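Local structure of transaminase (5G0A) at residues Arg116-Ser119 with Glu123-Glu126; Glu126-Ile131 with Ile293-Lys298; Val390-Ala395 with Tyr463-Leu468. The protein probably catalyses S-selective transfer of amino groups with pyridoxal-5'-phosphate as cofactor, as a class-III aminotransferase. All blocks are in the same frame, centred on the assembly; numbering follows the deposited sequence.

Contact 1 (Arg116-Ser119 with Glu123-Glu126); sequences RFVS and EAVE
Glu-123 reaches back from the helix to the end of the strand, where its OE1 accepts the backbone N-H of Ser-119 at 3.1 Å. The bond is fairly straight (159° at the hydrogen), and the N-H comes at OE1 almost in line with the C-O bond. A water donates to the same oxygen and also lies 2.7 Å from Ser-119 OG, so OE1 receives two donors and the water ties the serine hydroxyl to the carboxylate. Beneath this polar end, Val-118 has CG1 beside its backbone N (chi1 -71°), and the other methyl, CG2, falls between N and the carbonyl carbon and lies over the first turn of the helix, 3.4 Å from Ala-124 N. Glu-123 CB packs against Val-118 CG2 at 3.8 Å, and beyond CG the glutamate chain runs extended to Ser-119. The other carboxylate oxygen, OE2, bonds to Thr-120 OG1 of the second subunit; with both oxygens engaged, the group is likely to be limited in its turning. Replacing Glu-123 by an alanine is likely to leave Ser-119 N and the water without their shared acceptor, and Thr-120 of the second subunit without its mate. The contact brackets the turn from strand 112-118 into helix 121-136, whose Gly-121 and Ser-122 hold the cofactor; the strand lies at the edge of the large sheet within this chain, paired with strand 308-313, while Phe-117 packs on helix 92-105.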
ATOM      1  N   ARG B 116     -14.780 -17.867  16.929  1.00 21.14           N
ATOM      2  CA  ARG B 116     -13.409 -17.724  17.457  1.00 21.77           C
ATOM      3  C   ARG B 116     -13.453 -16.629  18.489  1.00 21.98           C
ATOM      4  O   ARG B 116     -13.847 -15.502  18.173  1.00 21.78           O
ATOM      5  CB  ARG B 116     -12.383 -17.349  16.376  1.00 23.05           C
ATOM      6  CG  ARG B 116     -11.014 -16.939  16.968  1.00 24.22           C
ATOM      7  CD  ARG B 116      -9.856 -17.284  16.028  1.00 23.38           C
ATOM      8  NE  ARG B 116      -8.552 -16.789  16.533  1.00 22.62           N
ATOM      9  CZ  ARG B 116      -7.787 -17.435  17.406  1.00 23.61           C
ATOM     10  NH1 ARG B 116      -8.195 -18.591  17.935  1.00 24.46           N
ATOM     11  NH2 ARG B 116      -6.632 -16.897  17.772  1.00 22.32           N
ATOM     12  N   PHE B 117     -13.063 -16.951  19.725  1.00 21.20           N
ATOM     13  CA  PHE B 117     -13.002 -15.920  20.759  1.00 21.81           C
ATOM     14  C   PHE B 117     -11.644 -15.237  20.754  1.00 22.32           C
ATOM     15  O   PHE B 117     -10.604 -15.893  20.600  1.00 22.90           O
ATOM     16  CB  PHE B 117     -13.259 -16.541  22.137  1.00 21.93           C
ATOM     17  CG  PHE B 117     -14.677 -17.001  22.322  1.00 21.71           C
ATOM     18  CD1 PHE B 117     -15.675 -16.069  22.546  1.00 21.15           C
ATOM     19  CD2 PHE B 117     -15.003 -18.366  22.279  1.00 23.29           C
ATOM     20  CE1 PHE B 117     -17.004 -16.463  22.729  1.00 21.78           C
ATOM     21  CE2 PHE B 117     -16.321 -18.780  22.449  1.00 23.28           C
ATOM     22  CZ  PHE B 117     -17.318 -17.824  22.680  1.00 22.03           C
ATOM     23  N   VAL B 118     -11.689 -13.929  20.961  1.00 20.50           N
ATOM     24  CA  VAL B 118     -10.505 -13.095  21.148  1.00 20.69           C
ATOM     25  C   VAL B 118     -10.732 -12.186  22.350  1.00 21.99           C
ATOM     26  O   VAL B 118     -11.651 -12.420  23.138  1.00 21.71           O
ATOM     27  CB  VAL B 118     -10.168 -12.306  19.847  1.00 21.23           C
ATOM     28  CG1 VAL B 118      -9.622 -13.256  18.773  1.00 23.31           C
ATOM     29  CG2 VAL B 118     -11.399 -11.557  19.315  1.00 22.23           C
ATOM     30  N   SER B 119      -9.904 -11.146  22.531  1.00 21.45           N
ATOM     31  CA  SER B 119     -10.029 -10.374  23.789  1.00 21.32           C
ATOM     32  C   SER B 119     -10.722  -9.036  23.672  1.00 22.62           C
ATOM     33  O   SER B 119     -11.103  -8.465  24.691  1.00 24.14           O
ATOM     34  CB  SER B 119      -8.644 -10.141  24.454  1.00 22.51           C
ATOM     35  OG  SER B 119      -8.078 -11.377  24.841  1.00 22.66           O
ATOM     36  N   GLU B 123      -9.940  -6.729  17.964  1.00 21.47           N
ATOM     37  CA  GLU B 123      -9.409  -8.061  17.605  1.00 20.52           C
ATOM     38  C   GLU B 123     -10.445  -8.918  16.876  1.00 21.68           C
ATOM     39  O   GLU B 123     -10.098  -9.663  15.959  1.00 20.30           O
ATOM     40  CB  GLU B 123      -8.867  -8.795  18.827  1.00 22.65           C
ATOM     41  CG  GLU B 123      -7.500  -8.234  19.276  1.00 20.56           C
ATOM     42  CD  GLU B 123      -6.837  -9.084  20.347  1.00 22.29           C
ATOM     43  OE1 GLU B 123      -7.530  -9.924  20.965  1.00 24.76           O
ATOM     44  OE2 GLU B 123      -5.609  -8.930  20.536  1.00 23.79           O
ATOM     45  N   ALA B 124     -11.706  -8.817  17.279  1.00 21.14           N
ATOM     46  CA  ALA B 124     -12.770  -9.555  16.574  1.00 21.82           C
ATOM     47  C   ALA B 124     -12.908  -9.081  15.127  1.00 20.46           C
ATOM     48  O   ALA B 124     -13.100  -9.908  14.208  1.00 22.61           O
ATOM     49  CB  ALA B 124     -14.113  -9.400  17.291  1.00 22.79           C
ATOM     50  N   VAL B 125     -12.878  -7.770  14.922  1.00 19.64           N
ATOM     51  CA  VAL B 125     -12.943  -7.199  13.549  1.00 20.30           C
ATOM     52  C   VAL B 125     -11.703  -7.616  12.729  1.00 19.72           C
ATOM     53  O   VAL B 125     -11.822  -8.005  11.576  1.00 19.95           O
ATOM     54  CB  VAL B 125     -13.116  -5.670  13.603  1.00 20.84           C
ATOM     55  CG1 VAL B 125     -12.966  -5.020  12.214  1.00 20.55           C
ATOM     56  CG2 VAL B 125     -14.512  -5.321  14.176  1.00 21.34           C
ATOM     57  N   GLU B 126     -10.515  -7.570  13.338  1.00 20.21           N
ATOM     58  CA  GLU B 126      -9.296  -8.064  12.640  1.00 21.87           C
ATOM     59  C   GLU B 126      -9.502  -9.487  12.147  1.00 22.60           C
ATOM     60  O   GLU B 126      -9.157  -9.838  10.992  1.00 21.96           O
ATOM     61  CB  GLU B 126      -8.042  -8.012  13.545  1.00 22.71           C
ATOM     62  CG  GLU B 126      -7.664  -6.617  14.057  1.00 21.69           C
ATOM     63  CD  GLU B 126      -6.848  -5.800  13.049  1.00 24.06           C
ATOM     64  OE1 GLU B 126      -6.401  -6.346  12.024  1.00 24.64           O
ATOM     65  OE2 GLU B 126      -6.651  -4.608  13.310  1.00 27.33           O
TER
HETATM   66  O   HOH W   1      -7.062 -12.165  22.475  1.00 23.11           O

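Contact 2 (Glu126-Ile131 with Ile293-Lys298); sequences ETALNI and IITMGK. With PLP (pyridoxal-5'-phosphate), chain K.
Glu-126 OE2 is gripped by Thr-152 OG1, Ala-155 N and, weakly, Gly-154 N, at the start of the helical turn that lays Ala-128 on Ile-293 and Thr-295. The fold is that of the large domain of fold-type I PLP enzymes, in which helices pack against a seven-stranded sheet. Here helix 126-131 runs nearly antiparallel to strand 293-296, at 162°, with their axes 8.7 Å apart. The small methyl of Ala-128 lets the two backbones come close: its CB sits against two methyls of the strand, 3.5 Å from Thr-295 CG2, tighter than usual for carbons, and 3.9 Å from Ile-293 CG2. One turn on, Ile-131 touches the far end of Ile-293 more loosely, Ile-131 CG2 to Ile-293 CD1 at 4.5 Å. With OG1 of Thr-295 at chi1 51°, its methyl CG2 lies anti to the carbonyl carbon and faces the helix, while OG1 makes a weak hydrogen bond to Asp-269 OD1. Asp-269 belongs to the cofactor pocket, and in relatives the aspartate at this place pairs with the pyridine nitrogen, so the threonine is probably a second-shell neighbour of the ring. Past the strand, Gly-297 leads to Lys-298, whose chain reaches out nearly extended and bends only near its end (chi4 118°). In this enzyme class such a lysine forms the internal aldimine; in the model Lys-298 NZ is joined covalently to C4A of PLP at 1.5 Å.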
ATOM      1  N   GLU B 126     -10.515  -7.570  13.338  1.00 20.21           N
ATOM      2  CA  GLU B 126      -9.296  -8.064  12.640  1.00 21.87           C
ATOM      3  C   GLU B 126      -9.502  -9.487  12.147  1.00 22.60           C
ATOM      4  O   GLU B 126      -9.157  -9.838  10.992  1.00 21.96           O
ATOM      5  CB  GLU B 126      -8.042  -8.012  13.545  1.00 22.71           C
ATOM      6  CG  GLU B 126      -7.664  -6.617  14.057  1.00 21.69           C
ATOM      7  CD  GLU B 126      -6.848  -5.800  13.049  1.00 24.06           C
ATOM      8  OE1 GLU B 126      -6.401  -6.346  12.024  1.00 24.64           O
ATOM      9  OE2 GLU B 126      -6.651  -4.608  13.310  1.00 27.33           O
ATOM     10  N   THR B 127     -10.069 -10.315  13.010  1.00 19.91           N
ATOM     11  CA  THR B 127     -10.223 -11.723  12.692  1.00 20.78           C
ATOM     12  C   THR B 127     -11.228 -11.906  11.542  1.00 20.06           C
ATOM     13  O   THR B 127     -10.995 -12.691  10.639  1.00 20.39           O
ATOM     14  CB  THR B 127     -10.659 -12.516  13.950  1.00 22.28           C
ATOM     15  OG1 THR B 127      -9.703 -12.260  14.997  1.00 21.09           O
ATOM     16  CG2 THR B 127     -10.636 -14.014  13.650  1.00 21.40           C
ATOM     17  N   ALA B 128     -12.333 -11.182  11.612  1.00 19.98           N
ATOM     18  CA  ALA B 128     -13.369 -11.223  10.588  1.00 19.96           C
ATOM     19  C   ALA B 128     -12.808 -10.802   9.236  1.00 21.52           C
ATOM     20  O   ALA B 128     -13.134 -11.415   8.224  1.00 21.07           O
ATOM     21  CB  ALA B 128     -14.509 -10.304  10.949  1.00 19.24           C
ATOM     22  N   LEU B 129     -12.007  -9.736   9.212  1.00 19.90           N
ATOM     23  CA  LEU B 129     -11.420  -9.295   7.938  1.00 21.19           C
ATOM     24  C   LEU B 129     -10.510 -10.389   7.373  1.00 20.87           C
ATOM     25  O   LEU B 129     -10.587 -10.694   6.183  1.00 20.88           O
ATOM     26  CB  LEU B 129     -10.624  -8.000   8.140  1.00 20.70           C
ATOM     27  CG  LEU B 129     -11.489  -6.797   8.538  1.00 22.75           C
ATOM     28  CD1 LEU B 129     -10.563  -5.642   8.926  1.00 25.10           C
ATOM     29  CD2 LEU B 129     -12.510  -6.373   7.476  1.00 25.62           C
ATOM     30  N   ASN B 130      -9.664 -10.969   8.226  1.00 20.56           N
ATOM     31  CA  ASN B 130      -8.785 -12.052   7.809  1.00 20.71           C
ATOM     32  C   ASN B 130      -9.573 -13.225   7.212  1.00 21.46           C
ATOM     33  O   ASN B 130      -9.206 -13.776   6.152  1.00 19.89           O
ATOM     34  CB  ASN B 130      -7.930 -12.537   8.992  1.00 21.91           C
ATOM     35  CG  ASN B 130      -6.916 -11.496   9.450  1.00 21.77           C
ATOM     36  OD1 ASN B 130      -6.700 -10.490   8.764  1.00 22.88           O
ATOM     37  ND2 ASN B 130      -6.286 -11.726  10.609  1.00 21.87           N
ATOM     38  N   ILE B 131     -10.649 -13.624   7.902  1.00 20.50           N
ATOM     39  CA  ILE B 131     -11.425 -14.777   7.464  1.00 21.03           C
ATOM     40  C   ILE B 131     -12.155 -14.481   6.153  1.00 21.35           C
ATOM     41  O   ILE B 131     -12.144 -15.334   5.247  1.00 21.43           O
ATOM     42  CB  ILE B 131     -12.443 -15.230   8.546  1.00 20.96           C
ATOM     43  CG1 ILE B 131     -11.708 -15.827   9.745  1.00 20.64           C
ATOM     44  CG2 ILE B 131     -13.430 -16.260   7.977  1.00 20.79           C
ATOM     45  CD1 ILE B 131     -12.568 -15.874  11.011  1.00 19.77           C
ATOM     46  N   ILE B 293     -20.979 -13.121   8.510  1.00 21.90           N
ATOM     47  CA  ILE B 293     -20.053 -13.030   9.655  1.00 22.16           C
ATOM     48  C   ILE B 293     -20.553 -11.912  10.552  1.00 21.28           C
ATOM     49  O   ILE B 293     -21.006 -10.865  10.051  1.00 22.63           O
ATOM     50  CB  ILE B 293     -18.601 -12.636   9.199  1.00 22.64           C
ATOM     51  CG1 ILE B 293     -18.004 -13.684   8.262  1.00 23.90           C
ATOM     52  CG2 ILE B 293     -17.688 -12.416  10.402  1.00 23.60           C
ATOM     53  CD1 ILE B 293     -16.701 -13.250   7.582  1.00 22.42           C
ATOM     54  N   ILE B 294     -20.503 -12.124  11.876  1.00 21.74           N
ATOM     55  CA  ILE B 294     -20.614 -10.994  12.818  1.00 20.69           C
ATOM     56  C   ILE B 294     -19.413 -10.901  13.754  1.00 20.14           C
ATOM     57  O   ILE B 294     -18.744 -11.900  14.027  1.00 21.23           O
ATOM     58  CB  ILE B 294     -21.920 -10.959  13.669  1.00 21.56           C
ATOM     59  CG1 ILE B 294     -21.960 -12.104  14.709  1.00 22.51           C
ATOM     60  CG2 ILE B 294     -23.155 -10.848  12.733  1.00 22.78           C
ATOM     61  CD1 ILE B 294     -23.186 -12.008  15.634  1.00 23.48           C
ATOM     62  N   THR B 295     -19.175  -9.682  14.221  1.00 21.34           N
ATOM     63  CA  THR B 295     -18.139  -9.404  15.214  1.00 21.64           C
ATOM     64  C   THR B 295     -18.798  -8.951  16.505  1.00 22.17           C
ATOM     65  O   THR B 295     -19.818  -8.254  16.475  1.00 23.47           O
ATOM     66  CB  THR B 295     -17.145  -8.341  14.706  1.00 21.69           C
ATOM     67  OG1 THR B 295     -17.863  -7.198  14.243  1.00 22.41           O
ATOM     68  CG2 THR B 295     -16.308  -8.901  13.563  1.00 22.81           C
ATOM     69  N   MET B 296     -18.192  -9.338  17.626  1.00 21.92           N
ATOM     70  CA  MET B 296     -18.775  -9.116  18.969  1.00 22.53           C
ATOM     71  C   MET B 296     -17.709  -8.660  19.946  1.00 21.09           C
ATOM     72  O   MET B 296     -16.532  -8.964  19.792  1.00 22.02           O
ATOM     73  CB  MET B 296     -19.411 -10.410  19.502  1.00 22.17           C
ATOM     74  CG  MET B 296     -20.613 -10.893  18.687  1.00 23.15           C
ATOM     75  SD  MET B 296     -21.031 -12.604  19.042  1.00 25.11           S
ATOM     76  CE  MET B 296     -19.831 -13.450  18.013  1.00 23.77           C
ATOM     77  N   GLY B 297     -18.163  -7.948  20.964  1.00 22.15           N
ATOM     78  CA  GLY B 297     -17.328  -7.399  22.048  1.00 21.32           C
ATOM     79  C   GLY B 297     -18.333  -6.775  23.025  1.00 24.03           C
ATOM     80  O   GLY B 297     -19.514  -7.139  23.015  1.00 22.70           O
ATOM     81  N   LYS B 298     -17.860  -5.872  23.880  1.00 22.82           N
ATOM     82  CA  LYS B 298     -18.742  -5.029  24.755  1.00 23.17           C
ATOM     83  C   LYS B 298     -19.768  -5.848  25.526  1.00 23.69           C
ATOM     84  O   LYS B 298     -19.417  -6.474  26.543  1.00 24.35           O
ATOM     85  CB  LYS B 298     -19.353  -3.885  23.927  1.00 22.84           C
ATOM     86  CG  LYS B 298     -18.277  -2.923  23.419  1.00 25.24           C
ATOM     87  CD  LYS B 298     -18.835  -1.698  22.691  1.00 25.78           C
ATOM     88  CE  LYS B 298     -17.777  -0.582  22.496  1.00 27.64           C
ATOM     89  NZ  LYS B 298     -17.541  -0.340  21.064  1.00 31.18           N
TER
HETATM   90  N1  PLP K1298     -16.799  -2.024  16.380  1.00 22.01           N
HETATM   91  C2  PLP K1298     -17.784  -1.233  16.868  1.00 23.29           C
HETATM   92  C2A PLP K1298     -19.059  -1.040  16.076  1.00 24.59           C
HETATM   93  C3  PLP K1298     -17.645  -0.626  18.213  1.00 25.42           C
HETATM   94  O3  PLP K1298     -18.610   0.128  18.758  1.00 27.98           O
HETATM   95  C4  PLP K1298     -16.405  -0.864  18.969  1.00 25.67           C
HETATM   96  C4A PLP K1298     -16.241  -0.289  20.376  1.00 30.20           C
HETATM   97  C5  PLP K1298     -15.393  -1.710  18.291  1.00 23.64           C
HETATM   98  C6  PLP K1298     -15.637  -2.221  17.025  1.00 23.42           C
HETATM   99  C5A PLP K1298     -14.035  -1.991  18.917  1.00 24.74           C
HETATM  100  O4P PLP K1298     -14.105  -2.672  20.151  1.00 24.58           O
HETATM  101  P   PLP K1298     -12.854  -2.506  21.164  1.00 23.59           P
HETATM  102  O1P PLP K1298     -13.234  -3.517  22.213  1.00 23.94           O
HETATM  103  O2P PLP K1298     -11.560  -2.818  20.433  1.00 23.11           O
HETATM  104  O3P PLP K1298     -12.910  -1.082  21.647  1.00 23.96           O

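Contact 3 (Val390-Ala395 with Tyr463-Leu468); sequences VDIVNA and YALDYL
The last residues of strand 387-392 face the closing turns of helix 451-468, with the nearest CA atoms, those of Ile-392 and Leu-465, 9.3 Å apart. At that separation the backbones do not meet, and side chains alone bridge the interval. The strand is the middle one of a three-stranded antiparallel sheet, held by backbone bonds from Ile-392 to Asn-439 and from Asp-391 to Gly-379 and Asn-380; beyond Ile-392 the chain leaves strand geometry. Within the helix, Leu-468 N bonds to Ala-464 O at 3.0 Å, and the spacing of three residues brings Leu-465 and Leu-468 to the same face. Ile-392 carries the strand side of the contact by itself and divides its two branches between the leucines. Its CG2 methyl, anti to the backbone N, meets Leu-468 CD2 at 3.6 Å. The longer branch, turned at chi2 -68°, brings Ile-392 CD1 to Leu-465 CD2 at 4.0 Å. In both pairs the side chains meet at a slant, methyl against methyl. The bond from CA to CB of Leu-468 is directed toward the strand, with CG anti to the backbone N (chi1 -171°), whereas Leu-465 starts off to one side and gains its contact through the end of its chain. Ile-422 of helix 418-427 packs against both Ile-392 and Leu-465, and Met-441 of strand 440-443 adds to the cover over Ile-392, so the group belongs to a buried apolar layer between sheet and helices. Between these two segments only methyl groups meet, so their fit probably rests on shape and the exclusion of water and not on directional bonds.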
ATOM      1  N   VAL B 390     -30.294  11.339  19.421  1.00 33.53           N
ATOM      2  CA  VAL B 390     -31.117  12.541  19.447  1.00 34.71           C
ATOM      3  C   VAL B 390     -30.373  13.603  18.647  1.00 37.80           C
ATOM      4  O   VAL B 390     -29.262  14.029  19.016  1.00 35.99           O
ATOM      5  CB  VAL B 390     -31.374  13.067  20.883  1.00 35.04           C
ATOM      6  CG1 VAL B 390     -32.281  14.301  20.845  1.00 36.54           C
ATOM      7  CG2 VAL B 390     -31.985  11.990  21.777  1.00 35.29           C
ATOM      8  N   ASP B 391     -30.983  14.022  17.539  1.00 40.98           N
ATOM      9  CA  ASP B 391     -30.393  15.054  16.700  1.00 40.70           C
ATOM     10  C   ASP B 391     -30.663  16.420  17.318  1.00 41.34           C
ATOM     11  O   ASP B 391     -31.818  16.818  17.501  1.00 43.58           O
ATOM     12  CB  ASP B 391     -30.941  14.991  15.267  1.00 42.03           C
ATOM     13  CG  ASP B 391     -30.738  13.635  14.612  1.00 45.54           C
ATOM     14  OD1 ASP B 391     -29.653  13.039  14.772  1.00 48.76           O
ATOM     15  OD2 ASP B 391     -31.665  13.175  13.910  1.00 44.65           O
ATOM     16  N   ILE B 392     -29.584  17.120  17.645  1.00 36.82           N
ATOM     17  CA  ILE B 392     -29.644  18.419  18.297  1.00 41.14           C
ATOM     18  C   ILE B 392     -29.498  19.505  17.220  1.00 41.14           C
ATOM     19  O   ILE B 392     -28.606  19.441  16.379  1.00 40.68           O
ATOM     20  CB  ILE B 392     -28.543  18.552  19.378  1.00 42.53           C
ATOM     21  CG1 ILE B 392     -28.658  17.434  20.439  1.00 43.74           C
ATOM     22  CG2 ILE B 392     -28.577  19.922  20.053  1.00 41.60           C
ATOM     23  CD1 ILE B 392     -29.878  17.503  21.348  1.00 42.80           C
ATOM     24  N   VAL B 393     -30.401  20.479  17.239  1.00 43.47           N
ATOM     25  CA  VAL B 393     -30.390  21.560  16.248  1.00 42.10           C
ATOM     26  C   VAL B 393     -30.655  22.908  16.910  1.00 42.98           C
ATOM     27  O   VAL B 393     -31.175  22.973  18.020  1.00 41.89           O
ATOM     28  CB  VAL B 393     -31.459  21.351  15.154  1.00 42.49           C
ATOM     29  CG1 VAL B 393     -31.131  20.144  14.277  1.00 43.11           C
ATOM     30  CG2 VAL B 393     -32.850  21.233  15.773  1.00 38.08           C
ATOM     31  N   ASN B 394     -30.275  23.977  16.215  1.00 45.38           N
ATOM     32  CA  ASN B 394     -30.660  25.335  16.585  1.00 46.81           C
ATOM     33  C   ASN B 394     -32.182  25.442  16.520  1.00 45.48           C
ATOM     34  O   ASN B 394     -32.778  25.210  15.469  1.00 46.59           O
ATOM     35  CB  ASN B 394     -29.981  26.335  15.636  1.00 51.32           C
ATOM     36  CG  ASN B 394     -30.237  27.791  16.014  1.00 53.75           C
ATOM     37  OD1 ASN B 394     -31.289  28.137  16.544  1.00 53.96           O
ATOM     38  ND2 ASN B 394     -29.267  28.652  15.726  1.00 53.68           N
ATOM     39  N   ALA B 395     -32.800  25.783  17.651  1.00 43.19           N
ATOM     40  CA  ALA B 395     -34.262  25.770  17.810  1.00 47.51           C
ATOM     41  C   ALA B 395     -35.027  26.662  16.822  1.00 47.73           C
ATOM     42  O   ALA B 395     -36.199  26.407  16.523  1.00 47.54           O
ATOM     43  CB  ALA B 395     -34.633  26.139  19.240  1.00 47.89           C
ATOM     44  N   TYR B 463     -33.515  19.843  31.877  1.00 46.48           N
ATOM     45  CA  TYR B 463     -32.679  20.927  32.403  1.00 46.21           C
ATOM     46  C   TYR B 463     -31.582  21.393  31.436  1.00 48.45           C
ATOM     47  O   TYR B 463     -31.354  22.598  31.283  1.00 48.59           O
ATOM     48  CB  TYR B 463     -32.057  20.493  33.741  1.00 47.69           C
ATOM     49  CG  TYR B 463     -31.101  21.493  34.342  1.00 48.01           C
ATOM     50  CD1 TYR B 463     -31.578  22.612  35.027  1.00 51.10           C
ATOM     51  CD2 TYR B 463     -29.718  21.323  34.236  1.00 46.36           C
ATOM     52  CE1 TYR B 463     -30.705  23.537  35.576  1.00 49.50           C
ATOM     53  CE2 TYR B 463     -28.841  22.242  34.786  1.00 47.52           C
ATOM     54  CZ  TYR B 463     -29.341  23.343  35.457  1.00 48.47           C
ATOM     55  OH  TYR B 463     -28.485  24.267  36.000  1.00 47.57           O
ATOM     56  N   ALA B 464     -30.899  20.441  30.800  1.00 45.39           N
ATOM     57  CA  ALA B 464     -29.799  20.737  29.878  1.00 45.46           C
ATOM     58  C   ALA B 464     -30.268  21.478  28.622  1.00 44.78           C
ATOM     59  O   ALA B 464     -29.642  22.455  28.192  1.00 45.24           O
ATOM     60  CB  ALA B 464     -29.073  19.448  29.489  1.00 43.29           C
ATOM     61  N   LEU B 465     -31.359  20.992  28.037  1.00 43.81           N
ATOM     62  CA  LEU B 465     -31.905  21.559  26.807  1.00 47.22           C
ATOM     63  C   LEU B 465     -32.532  22.939  27.036  1.00 49.82           C
ATOM     64  O   LEU B 465     -32.514  23.782  26.141  1.00 50.76           O
ATOM     65  CB  LEU B 465     -32.906  20.592  26.167  1.00 46.58           C
ATOM     66  CG  LEU B 465     -32.322  19.285  25.602  1.00 43.48           C
ATOM     67  CD1 LEU B 465     -33.429  18.356  25.142  1.00 43.65           C
ATOM     68  CD2 LEU B 465     -31.330  19.528  24.469  1.00 45.40           C
ATOM     69  N   ASP B 466     -33.074  23.165  28.233  1.00 53.42           N
ATOM     70  CA  ASP B 466     -33.527  24.502  28.628  1.00 55.18           C
ATOM     71  C   ASP B 466     -32.393  25.505  28.450  1.00 55.18           C
ATOM     72  O   ASP B 466     -32.575  26.556  27.842  1.00 55.37           O
ATOM     73  CB  ASP B 466     -33.996  24.521  30.088  1.00 56.76           C
ATOM     74  CG  ASP B 466     -35.464  24.160  30.252  1.00 58.78           C
ATOM     75  OD1 ASP B 466     -36.245  24.253  29.276  1.00 61.18           O
ATOM     76  OD2 ASP B 466     -35.841  23.794  31.385  1.00 60.14           O
ATOM     77  N   TYR B 467     -31.218  25.155  28.973  1.00 55.10           N
ATOM     78  CA  TYR B 467     -30.041  26.011  28.936  1.00 53.88           C
ATOM     79  C   TYR B 467     -29.493  26.169  27.516  1.00 55.16           C
ATOM     80  O   TYR B 467     -29.030  27.245  27.147  1.00 54.61           O
ATOM     81  CB  TYR B 467     -28.960  25.460  29.875  1.00 55.51           C
ATOM     82  CG  TYR B 467     -27.647  26.218  29.857  1.00 56.38           C
ATOM     83  CD1 TYR B 467     -27.444  27.327  30.685  1.00 58.53           C
ATOM     84  CD2 TYR B 467     -26.605  25.820  29.020  1.00 56.33           C
ATOM     85  CE1 TYR B 467     -26.239  28.020  30.671  1.00 59.56           C
ATOM     86  CE2 TYR B 467     -25.397  26.504  28.998  1.00 58.29           C
ATOM     87  CZ  TYR B 467     -25.218  27.603  29.822  1.00 60.67           C
ATOM     88  OH  TYR B 467     -24.016  28.282  29.798  1.00 62.72           O
ATOM     89  N   LEU B 468     -29.540  25.095  26.729  1.00 55.73           N
ATOM     90  CA  LEU B 468     -29.087  25.149  25.341  1.00 56.57           C
ATOM     91  C   LEU B 468     -29.881  26.158  24.500  1.00 57.37           C
ATOM     92  O   LEU B 468     -29.297  26.898  23.710  1.00 57.31           O
ATOM     93  CB  LEU B 468     -29.146  23.768  24.686  1.00 52.51           C
ATOM     94  CG  LEU B 468     -28.484  23.674  23.306  1.00 52.53           C
ATOM     95  CD1 LEU B 468     -26.977  23.473  23.425  1.00 52.15           C
ATOM     96  CD2 LEU B 468     -29.112  22.547  22.502  1.00 48.82           C
TER

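In the fold
Contacts 1 and 2 are successive parts of one arrangement: they share Glu-126 on helix 121-136, reach the same large sheet, and their centres lie 6 Å apart. They touch directly where Ala-124 O meets Thr-295 CG2 at 3.4 Å. Both also abut the second subunit and flank the cofactor site: contact 1 spans the turn that holds Thr-120, Gly-121 and Ser-122 of the PLP pocket, while contact 2 ends in the lysine bonded to PLP. Contact 3 stands apart on the opposite side of the chain's centre, on the small three-stranded sheet. Its centre is about 39 Å from that of contact 1 and about 37 Å from that of contact 2.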